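Local atomic coordinates of UPF0311 protein CA_C3321 (Clostridium acetobutylicum ATCC 824, PDB entry 3G7G), a protein that is of unknown function but belongs to the UPF0311 (DUF3237) family and folds as an eight-stranded antiparallel beta barrel. Residues 14-19 / 151-156; 49-54 / 79-84; 86-91 / 123-128. All blocks are in the same frame, centred on the assembly; numbering follows the deposited sequence.

Interaction 1: 14-19 / 151-156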
loop_
_atom_site.group_PDB
_atom_site.type_symbol
_atom_site.label_atom_id
_atom_site.label_comp_id
_atom_site.label_asym_id
_atom_site.label_seq_id
_atom_site.Cartn_x
_atom_site.Cartn_y
_atom_site.Cartn_z
ATOM N N VAL A 14 14.239 -7.015 -19.506
ATOM C CA VAL A 14 14.611 -8.218 -18.785
ATOM C C VAL A 14 13.868 -9.447 -19.293
ATOM O O VAL A 14 14.476 -10.494 -19.455
ATOM C CB VAL A 14 14.505 -8.053 -17.246
ATOM C CG1 VAL A 14 15.565 -7.063 -16.772
ATOM C CG2 VAL A 14 13.143 -7.623 -16.818
ATOM N N PHE A 15 12.578 -9.317 -19.569
ATOM C CA PHE A 15 11.788 -10.399 -20.126
ATOM C C PHE A 15 10.431 -9.844 -20.519
ATOM O O PHE A 15 10.119 -8.685 -20.255
ATOM C CB PHE A 15 11.622 -11.553 -19.129
ATOM C CG PHE A 15 10.920 -11.148 -17.835
ATOM C CD1 PHE A 15 9.571 -11.384 -17.660
ATOM C CD2 PHE A 15 11.627 -10.559 -16.809
ATOM C CE1 PHE A 15 8.930 -11.030 -16.490
ATOM C CE2 PHE A 15 10.993 -10.191 -15.620
ATOM C CZ PHE A 15 9.643 -10.437 -15.465
ATOM N N SER A 16 9.650 -10.674 -21.183
ATOM C CA SER A 16 8.277 -10.376 -21.555
ATOM C C SER A 16 7.391 -11.462 -21.027
ATOM O O SER A 16 7.836 -12.595 -20.807
ATOM C CB SER A 16 8.132 -10.396 -23.070
ATOM O OG SER A 16 9.012 -9.463 -23.654
ATOM N N ILE A 17 6.119 -11.142 -20.878
ATOM C CA ILE A 17 5.116 -12.172 -20.624
ATOM C C ILE A 17 3.970 -11.930 -21.585
ATOM O O ILE A 17 3.519 -10.803 -21.715
ATOM C CB ILE A 17 4.608 -12.160 -19.167
ATOM C CG1 ILE A 17 5.780 -12.151 -18.190
ATOM C CG2 ILE A 17 3.733 -13.379 -18.898
ATOM C CD1 ILE A 17 5.382 -12.146 -16.720
ATOM N N THR A 18 3.535 -12.976 -22.292
ATOM C CA THR A 18 2.283 -12.905 -23.037
ATOM C C THR A 18 1.242 -13.676 -22.247
ATOM O O THR A 18 1.411 -14.859 -22.000
ATOM C CB THR A 18 2.427 -13.461 -24.444
ATOM O OG1 THR A 18 3.471 -12.754 -25.101
ATOM C CG2 THR A 18 1.137 -13.277 -25.234
ATOM N N ILE A 19 0.182 -12.986 -21.849
ATOM C CA ILE A 19 -0.834 -13.523 -20.970
ATOM C C ILE A 19 -2.179 -13.675 -21.674
ATOM O O ILE A 19 -2.636 -12.755 -22.334
ATOM C CB ILE A 19 -1.066 -12.555 -19.766
ATOM C CG1 ILE A 19 0.147 -12.541 -18.845
ATOM C CG2 ILE A 19 -2.261 -12.970 -18.969
ATOM C CD1 ILE A 19 0.126 -11.415 -17.823
ATOM N N LEU A 151 0.422 -8.221 -23.753
ATOM C CA LEU A 151 1.874 -8.353 -23.882
ATOM C C LEU A 151 2.488 -7.414 -22.866
ATOM O O LEU A 151 2.204 -6.223 -22.886
ATOM C CB LEU A 151 2.345 -7.958 -25.292
ATOM C CG LEU A 151 3.862 -8.001 -25.558
ATOM C CD1 LEU A 151 4.426 -9.414 -25.317
ATOM C CD2 LEU A 151 4.259 -7.496 -26.993
ATOM N N LEU A 152 3.303 -7.955 -21.969
ATOM C CA LEU A 152 4.020 -7.163 -20.981
ATOM C C LEU A 152 5.492 -7.256 -21.250
ATOM O O LEU A 152 6.008 -8.345 -21.368
ATOM C CB LEU A 152 3.747 -7.699 -19.586
ATOM C CG LEU A 152 2.281 -7.848 -19.209
ATOM C CD1 LEU A 152 2.169 -8.806 -18.020
ATOM C CD2 LEU A 152 1.702 -6.470 -18.928
ATOM N N LYS A 153 6.158 -6.123 -21.382
ATOM C CA LYS A 153 7.611 -6.056 -21.488
ATOM C C LYS A 153 8.166 -5.391 -20.235
ATOM O O LYS A 153 7.744 -4.289 -19.884
ATOM C CB LYS A 153 8.033 -5.262 -22.722
ATOM C CG LYS A 153 8.049 -6.093 -23.977
ATOM C CD LYS A 153 7.850 -5.261 -25.271
ATOM C CE LYS A 153 8.414 -6.031 -26.484
ATOM N NZ LYS A 153 7.807 -5.681 -27.813
ATOM N N PHE A 154 9.104 -6.060 -19.570
ATOM C CA PHE A 154 9.571 -5.648 -18.263
ATOM C C PHE A 154 10.947 -5.018 -18.417
ATOM O O PHE A 154 11.807 -5.560 -19.111
ATOM C CB PHE A 154 9.644 -6.836 -17.317
ATOM C CG PHE A 154 8.320 -7.277 -16.783
ATOM C CD1 PHE A 154 7.914 -6.900 -15.514
ATOM C CD2 PHE A 154 7.494 -8.092 -17.531
ATOM C CE1 PHE A 154 6.665 -7.319 -15.011
ATOM C CE2 PHE A 154 6.289 -8.518 -17.046
ATOM C CZ PHE A 154 5.866 -8.130 -15.778
ATOM N N TYR A 155 11.146 -3.863 -17.775
ATOM C CA TYR A 155 12.407 -3.126 -17.875
ATOM C C TYR A 155 12.998 -2.855 -16.508
ATOM O O TYR A 155 12.331 -2.354 -15.612
ATOM C CB TYR A 155 12.195 -1.815 -18.597
ATOM C CG TYR A 155 11.769 -1.962 -20.035
ATOM C CD1 TYR A 155 12.705 -2.056 -21.046
ATOM C CD2 TYR A 155 10.438 -1.996 -20.370
ATOM C CE1 TYR A 155 12.310 -2.178 -22.376
ATOM C CE2 TYR A 155 10.034 -2.117 -21.662
ATOM C CZ TYR A 155 10.962 -2.195 -22.665
ATOM O OH TYR A 155 10.523 -2.320 -23.956
ATOM N N LYS A 156 14.260 -3.212 -16.341
ATOM C CA LYS A 156 14.971 -2.901 -15.129
ATOM C C LYS A 156 15.562 -1.517 -15.282
ATOM O O LYS A 156 16.219 -1.238 -16.270
ATOM C CB LYS A 156 16.068 -3.938 -14.924
ATOM C CG LYS A 156 16.790 -3.855 -13.624
ATOM C CD LYS A 156 18.238 -4.345 -13.816
ATOM C CE LYS A 156 19.078 -3.210 -14.452
ATOM N NZ LYS A 156 20.446 -3.630 -14.872
#
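F15 and F154 lie ring over ring in an offset stack, the planes 15° apart and the centroids 4.5 Å from each other. The overlap is partial: F15 CE1 sits over the face of the F154 ring, offset toward its rim and 3.4 Å from F154 CD2, while F154 CB rests over the face of the F15 ring in a CH-pi contact, 4.1 Å from its centroid. With F15 CG between its own backbone N and carbonyl carbon (chi1 60°), the ring leans toward F154. On the same face of the sheet, I17 CD1 meets F154 CE2 at 3.8 Å, approaching the ring obliquely. Further along, the methyls I19 CD1 and L152 CD1 press together at 3.3 Å, tighter than usual for two carbons. The other face carries S16 and T18, where T18 OG1 touches L151 CD1. Backbone bonds pair the strands alongside: F154 N to F15 O at 2.9 Å, I17 N to L152 O at 2.8 Å and L152 N to I17 O at 2.9 Å. The contact joins strands 11-30 and 150-157, first and last, and so closes the barrel. Strands 34-47 and 139-144 flank the pair, F51 stacks on F15, and Y77 of strand 71-81 touches L152 and F154.

Interaction 2: 49-54 / 79-84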
loop_
_atom_site.group_PDB
_atom_site.type_symbol
_atom_site.label_atom_id
_atom_site.label_comp_id
_atom_site.label_asym_id
_atom_site.label_seq_id
_atom_site.Cartn_x
_atom_site.Cartn_y
_atom_site.Cartn_z
ATOM N N ASN A 49 16.044 -13.319 -22.323
ATOM C CA ASN A 49 17.346 -13.946 -22.299
ATOM C C ASN A 49 17.613 -14.558 -20.937
ATOM O O ASN A 49 17.602 -13.871 -19.936
ATOM C CB ASN A 49 18.441 -12.942 -22.662
ATOM C CG ASN A 49 19.782 -13.615 -22.862
ATOM O OD1 ASN A 49 20.545 -13.783 -21.907
ATOM N ND2 ASN A 49 20.077 -14.024 -24.108
ATOM N N ASN A 50 17.851 -15.865 -20.922
ATOM C CA ASN A 50 17.935 -16.658 -19.694
ATOM C C ASN A 50 16.784 -16.393 -18.723
ATOM O O ASN A 50 16.978 -16.367 -17.507
ATOM C CB ASN A 50 19.281 -16.461 -18.981
ATOM C CG ASN A 50 20.467 -16.801 -19.860
ATOM O OD1 ASN A 50 21.378 -15.992 -20.014
ATOM N ND2 ASN A 50 20.459 -17.987 -20.453
ATOM N N PHE A 51 15.581 -16.214 -19.260
ATOM C CA PHE A 51 14.430 -15.962 -18.424
ATOM C C PHE A 51 13.196 -16.489 -19.125
ATOM O O PHE A 51 12.445 -15.708 -19.696
ATOM C CB PHE A 51 14.309 -14.450 -18.130
ATOM C CG PHE A 51 13.661 -14.147 -16.827
ATOM C CD1 PHE A 51 14.429 -13.881 -15.700
ATOM C CD2 PHE A 51 12.271 -14.129 -16.719
ATOM C CE1 PHE A 51 13.835 -13.622 -14.488
ATOM C CE2 PHE A 51 11.640 -13.844 -15.488
ATOM C CZ PHE A 51 12.420 -13.597 -14.372
ATOM N N ASN A 52 12.996 -17.812 -19.072
ATOM C CA ASN A 52 11.916 -18.496 -19.797
ATOM C C ASN A 52 11.054 -19.363 -18.870
ATOM O O ASN A 52 11.576 -20.158 -18.094
ATOM C CB ASN A 52 12.529 -19.315 -20.945
ATOM C CG ASN A 52 13.330 -18.428 -21.933
ATOM O OD1 ASN A 52 12.764 -17.610 -22.668
ATOM N ND2 ASN A 52 14.650 -18.586 -21.930
ATOM N N GLY A 53 9.734 -19.176 -18.893
ATOM C CA GLY A 53 8.872 -19.935 -18.004
ATOM C C GLY A 53 7.411 -19.782 -18.315
ATOM O O GLY A 53 7.029 -19.507 -19.450
ATOM N N LYS A 54 6.582 -19.975 -17.289
ATOM C CA LYS A 54 5.149 -19.922 -17.447
ATOM C C LYS A 54 4.540 -19.207 -16.243
ATOM O O LYS A 54 5.149 -19.132 -15.180
ATOM C CB LYS A 54 4.557 -21.328 -17.591
ATOM C CG LYS A 54 4.517 -22.112 -16.268
ATOM C CD LYS A 54 4.337 -23.636 -16.437
ATOM C CE LYS A 54 2.914 -24.024 -16.924
ATOM N NZ LYS A 54 2.884 -25.481 -17.459
ATOM N N ILE A 79 5.080 -16.611 -11.523
ATOM C CA ILE A 79 5.631 -17.322 -12.649
ATOM C C ILE A 79 6.572 -18.357 -12.093
ATOM O O ILE A 79 7.073 -18.222 -10.984
ATOM C CB ILE A 79 6.327 -16.401 -13.663
ATOM C CG1 ILE A 79 7.449 -15.576 -13.067
ATOM C CG2 ILE A 79 5.359 -15.377 -14.236
ATOM C CD1 ILE A 79 8.044 -14.641 -14.105
ATOM N N ARG A 80 6.768 -19.410 -12.869
ATOM C CA ARG A 80 7.702 -20.447 -12.581
ATOM C C ARG A 80 8.641 -20.523 -13.748
ATOM O O ARG A 80 8.200 -20.728 -14.871
ATOM C CB ARG A 80 6.979 -21.758 -12.470
ATOM C CG ARG A 80 7.922 -22.942 -12.293
ATOM C CD ARG A 80 7.458 -23.788 -11.179
ATOM N NE ARG A 80 8.223 -23.444 -10.011
ATOM C CZ ARG A 80 7.733 -23.279 -8.798
ATOM N NH1 ARG A 80 6.425 -23.342 -8.550
ATOM N NH2 ARG A 80 8.570 -22.977 -7.836
ATOM N N LEU A 81 9.930 -20.379 -13.472
ATOM C CA LEU A 81 10.933 -20.504 -14.489
ATOM C C LEU A 81 11.342 -21.957 -14.708
ATOM O O LEU A 81 11.131 -22.819 -13.862
ATOM C CB LEU A 81 12.150 -19.664 -14.140
ATOM C CG LEU A 81 11.916 -18.168 -13.999
ATOM C CD1 LEU A 81 13.273 -17.453 -14.013
ATOM C CD2 LEU A 81 11.038 -17.679 -15.131
ATOM N N ASP A 82 11.969 -22.185 -15.849
ATOM C CA ASP A 82 12.350 -23.501 -16.282
ATOM C C ASP A 82 13.464 -24.124 -15.419
ATOM O O ASP A 82 13.633 -25.313 -15.447
ATOM C CB ASP A 82 12.772 -23.458 -17.755
ATOM C CG ASP A 82 13.962 -22.549 -17.996
ATOM O OD1 ASP A 82 14.328 -21.786 -17.048
ATOM O OD2 ASP A 82 14.512 -22.589 -19.130
ATOM N N ASP A 83 14.206 -23.324 -14.659
ATOM C CA ASP A 83 15.149 -23.851 -13.676
ATOM C C ASP A 83 14.471 -24.156 -12.336
ATOM O O ASP A 83 15.139 -24.490 -11.386
ATOM C CB ASP A 83 16.321 -22.882 -13.465
ATOM C CG ASP A 83 15.926 -21.589 -12.718
ATOM O OD1 ASP A 83 14.726 -21.368 -12.385
ATOM O OD2 ASP A 83 16.841 -20.784 -12.473
ATOM N N GLY A 84 13.151 -24.014 -12.272
ATOM C CA GLY A 84 12.367 -24.336 -11.083
ATOM C C GLY A 84 12.077 -23.196 -10.104
ATOM O O GLY A 84 11.274 -23.376 -9.184
HETATM O O HOH W 1 14.778 -19.236 -17.435
#
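The apolar part of the contact is F51 against L81 and I79. L81 CD1 stands over the centre of the F51 ring, 3.9 Å from the centroid and 12° off the ring normal, a well-centred CH-pi contact. I79 CD1 instead reaches the ring at its edge, 3.9 Å from F51 CE2. The CB of F51 points away from 79-84, but with CG anti to the backbone N (chi1 -151°) the ring comes back against these two side chains.

Backbone hydrogen bonds form the second group. K54 and R80 are an antiparallel hydrogen-bonded pair, with R80 N to K54 O at 2.8 Å and K54 N to R80 O at 3.0 Å. Next to them, G53 faces L81 in a non-hydrogen-bonded pair whose CA atoms are 4.1 Å apart, and G53 CA comes within 3.3 Å of R80 O in a CA-H...O contact. A third bond runs from D82 N to N52 O.

Polar side chains and water add the rest. One water accepts from N52 N and donates to D82 OD1 at 2.6 Å, bridging the segments beside that third bond. Within 79-84, R80 grips G84 O side-on through NE and NH2, the latter at 3.0 Å, with the oxygen close to the guanidinium plane.

The arrangement is the open end of the antiparallel hairpin of strands 53-65 and 71-81, away from its connecting loop, where 71-81 runs out into a type I beta turn, L81 to G84, leading to strand 86-96 of the barrel.

Interaction 3: 86-91 / 123-128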
loop_
_atom_site.group_PDB
_atom_site.type_symbol
_atom_site.label_atom_id
_atom_site.label_comp_id
_atom_site.label_asym_id
_atom_site.label_seq_id
_atom_site.Cartn_x
_atom_site.Cartn_y
_atom_site.Cartn_z
ATOM N N ALA A 86 10.573 -19.656 -8.590
ATOM C CA ALA A 86 9.335 -18.922 -8.698
ATOM C C ALA A 86 9.570 -17.448 -8.455
ATOM O O ALA A 86 10.508 -17.054 -7.769
ATOM C CB ALA A 86 8.313 -19.453 -7.691
ATOM N N ILE A 87 8.689 -16.633 -9.026
ATOM C CA ILE A 87 8.638 -15.195 -8.792
ATOM C C ILE A 87 7.192 -14.808 -8.649
ATOM O O ILE A 87 6.389 -15.098 -9.511
ATOM C CB ILE A 87 9.238 -14.391 -9.981
ATOM C CG1 ILE A 87 10.672 -14.857 -10.271
ATOM C CG2 ILE A 87 9.255 -12.863 -9.660
ATOM C CD1 ILE A 87 10.929 -15.323 -11.633
ATOM N N TYR A 88 6.895 -14.128 -7.549
ATOM C CA TYR A 88 5.602 -13.583 -7.249
ATOM C C TYR A 88 5.605 -12.100 -7.625
ATOM O O TYR A 88 6.507 -11.335 -7.237
ATOM C CB TYR A 88 5.319 -13.771 -5.773
ATOM C CG TYR A 88 4.082 -13.089 -5.335
ATOM C CD1 TYR A 88 2.834 -13.480 -5.835
ATOM C CD2 TYR A 88 4.135 -12.039 -4.432
ATOM C CE1 TYR A 88 1.664 -12.827 -5.442
ATOM C CE2 TYR A 88 2.980 -11.404 -4.023
ATOM C CZ TYR A 88 1.752 -11.791 -4.544
ATOM O OH TYR A 88 0.610 -11.159 -4.124
ATOM N N ILE A 89 4.605 -11.704 -8.387
ATOM C CA ILE A 89 4.559 -10.390 -9.015
ATOM C C ILE A 89 3.325 -9.653 -8.537
ATOM O O ILE A 89 2.256 -10.219 -8.576
ATOM C CB ILE A 89 4.447 -10.517 -10.554
ATOM C CG1 ILE A 89 5.552 -11.407 -11.071
ATOM C CG2 ILE A 89 4.498 -9.132 -11.260
ATOM C CD1 ILE A 89 5.716 -11.374 -12.522
ATOM N N GLU A 90 3.514 -8.434 -8.033
ATOM C CA GLU A 90 2.454 -7.457 -7.824
ATOM C C GLU A 90 2.722 -6.345 -8.829
ATOM O O GLU A 90 3.756 -5.700 -8.740
ATOM C CB GLU A 90 2.538 -6.905 -6.417
ATOM C CG GLU A 90 1.472 -7.325 -5.482
ATOM C CD GLU A 90 0.215 -6.431 -5.619
ATOM O OE1 GLU A 90 -0.035 -5.930 -6.759
ATOM O OE2 GLU A 90 -0.500 -6.236 -4.599
ATOM N N ASN A 91 1.825 -6.156 -9.801
ATOM C CA ASN A 91 2.037 -5.218 -10.915
ATOM C C ASN A 91 0.930 -4.180 -10.900
ATOM O O ASN A 91 -0.236 -4.528 -11.109
ATOM C CB ASN A 91 2.040 -5.990 -12.260
ATOM C CG ASN A 91 2.764 -5.243 -13.380
ATOM O OD1 ASN A 91 3.349 -4.207 -13.163
ATOM N ND2 ASN A 91 2.715 -5.780 -14.584
ATOM N N THR A 123 6.498 -5.082 -8.676
ATOM C CA THR A 123 7.233 -5.472 -7.479
ATOM C C THR A 123 7.373 -6.989 -7.518
ATOM O O THR A 123 6.367 -7.708 -7.747
ATOM C CB THR A 123 6.414 -5.066 -6.219
ATOM O OG1 THR A 123 6.234 -3.646 -6.211
ATOM C CG2 THR A 123 7.084 -5.460 -4.922
ATOM N N PHE A 124 8.584 -7.488 -7.257
ATOM C CA PHE A 124 8.852 -8.908 -7.247
ATOM C C PHE A 124 9.219 -9.473 -5.886
ATOM O O PHE A 124 9.833 -8.802 -5.068
ATOM C CB PHE A 124 9.974 -9.252 -8.211
ATOM C CG PHE A 124 9.715 -8.815 -9.621
ATOM C CD1 PHE A 124 8.835 -9.489 -10.428
ATOM C CD2 PHE A 124 10.329 -7.691 -10.125
ATOM C CE1 PHE A 124 8.616 -9.053 -11.742
ATOM C CE2 PHE A 124 10.114 -7.284 -11.403
ATOM C CZ PHE A 124 9.267 -7.947 -12.204
ATOM N N GLU A 125 8.856 -10.736 -5.684
ATOM C CA GLU A 125 9.263 -11.502 -4.518
ATOM C C GLU A 125 9.866 -12.803 -5.024
ATOM O O GLU A 125 9.250 -13.475 -5.798
ATOM C CB GLU A 125 8.066 -11.719 -3.613
ATOM C CG GLU A 125 8.366 -12.494 -2.398
ATOM C CD GLU A 125 7.184 -12.708 -1.575
ATOM O OE1 GLU A 125 6.545 -13.753 -1.727
ATOM O OE2 GLU A 125 6.881 -11.826 -0.768
ATOM N N THR A 126 11.106 -13.099 -4.639
ATOM C CA THR A 126 11.867 -14.238 -5.150
ATOM C C THR A 126 12.460 -15.020 -3.953
ATOM O O THR A 126 12.496 -14.501 -2.856
ATOM C CB THR A 126 12.986 -13.779 -6.076
ATOM O OG1 THR A 126 13.878 -12.933 -5.354
ATOM C CG2 THR A 126 12.427 -12.991 -7.240
ATOM N N TYR A 127 12.884 -16.270 -4.175
ATOM C CA TYR A 127 13.225 -17.207 -3.073
ATOM C C TYR A 127 14.550 -17.917 -3.296
ATOM O O TYR A 127 14.790 -19.041 -2.799
ATOM C CB TYR A 127 12.093 -18.231 -2.863
ATOM C CG TYR A 127 10.757 -17.577 -3.046
ATOM C CD1 TYR A 127 10.121 -16.965 -1.981
ATOM C CD2 TYR A 127 10.168 -17.489 -4.306
ATOM C CE1 TYR A 127 8.914 -16.309 -2.156
ATOM C CE2 TYR A 127 8.948 -16.854 -4.482
ATOM C CZ TYR A 127 8.339 -16.238 -3.397
ATOM O OH TYR A 127 7.112 -15.589 -3.537
ATOM N N SER A 128 15.437 -17.228 -3.991
ATOM C CA SER A 128 16.707 -17.807 -4.357
ATOM C C SER A 128 17.652 -16.673 -4.632
ATOM O O SER A 128 17.226 -15.691 -5.222
ATOM C CB SER A 128 16.472 -18.670 -5.593
ATOM O OG SER A 128 17.586 -18.710 -6.422
HETATM O O HOH W 2 13.035 -17.499 -6.562
HETATM O O HOH W 3 5.666 -8.990 -5.327
#
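Y88 O accepts two hydrogen bonds, one from E125 N at 2.9 Å and one from a water that also donates to T123 O, so the water bridges the two strands beside the backbone bond. On the same face as the Y88 side chain, Y127 OH donates to the anti lone pair of E125 OE1, 2.6 Å away, and R36 of the third subunit makes a salt bridge to that oxygen through NE. The Y127 hydroxyl also rests 3.4 Å from Y88 CB, and E125 OE1 lies 4.0 Å from Y88 CD2. E125 is extended, its CG anti to the backbone N (chi1 180°); its side chain and that of Y88 cross obliquely, with ring and carboxylate planes 41° apart. The polar end of Y88 looks elsewhere, its OH hydrogen-bonded to S62 of the third subunit.

I87, I89 and F124 occupy the other face of the sheet. I89 and F124 run side by side in the same direction, with I89 CD1 at the ring edge, 3.8 Å from F124 CE1. I87 CG2 comes in obliquely, 3.5 Å from F124 CD1. Two hydrogen-bonded pairs hold the backbones, Y88 with E125 and E90 with T123; the latter includes T123 N to E90 O at 2.8 Å. Another water links A86 O to Y127 N.

The contact pairs strands 86-96 and 117-126, neighbours in the barrel. Strand 71-81 lies beyond 86-91, where R76 forms a salt bridge with E90, and F139 of strand 139-144 meets F124 edge-to-face.

From the N terminus, segment 14-19 comes first and pairs with 151-156 near the C terminus, so interaction 1 closes a loop of 131 residues and joins the first strand, 11-30, to the last, 150-157, closing the barrel. Interactions 2 and 3 both nest inside that loop and follow each other in series: 49-54 with 79-84 closes a hairpin of adjacent strands, then 86-91 with 123-128 closes a longer loop containing helix 102-107. None crosses another. The three pack on one another: I17 CD1 on I79 CG2 at 4.1 Å, F154 CD1 on F124 CZ at 3.7 Å, and F51 CZ on I87 CD1 at 3.6 Å. A probable backbone hydrogen bond, I79 N to I87 O at 2.8 Å, also links interactions 2 and 3.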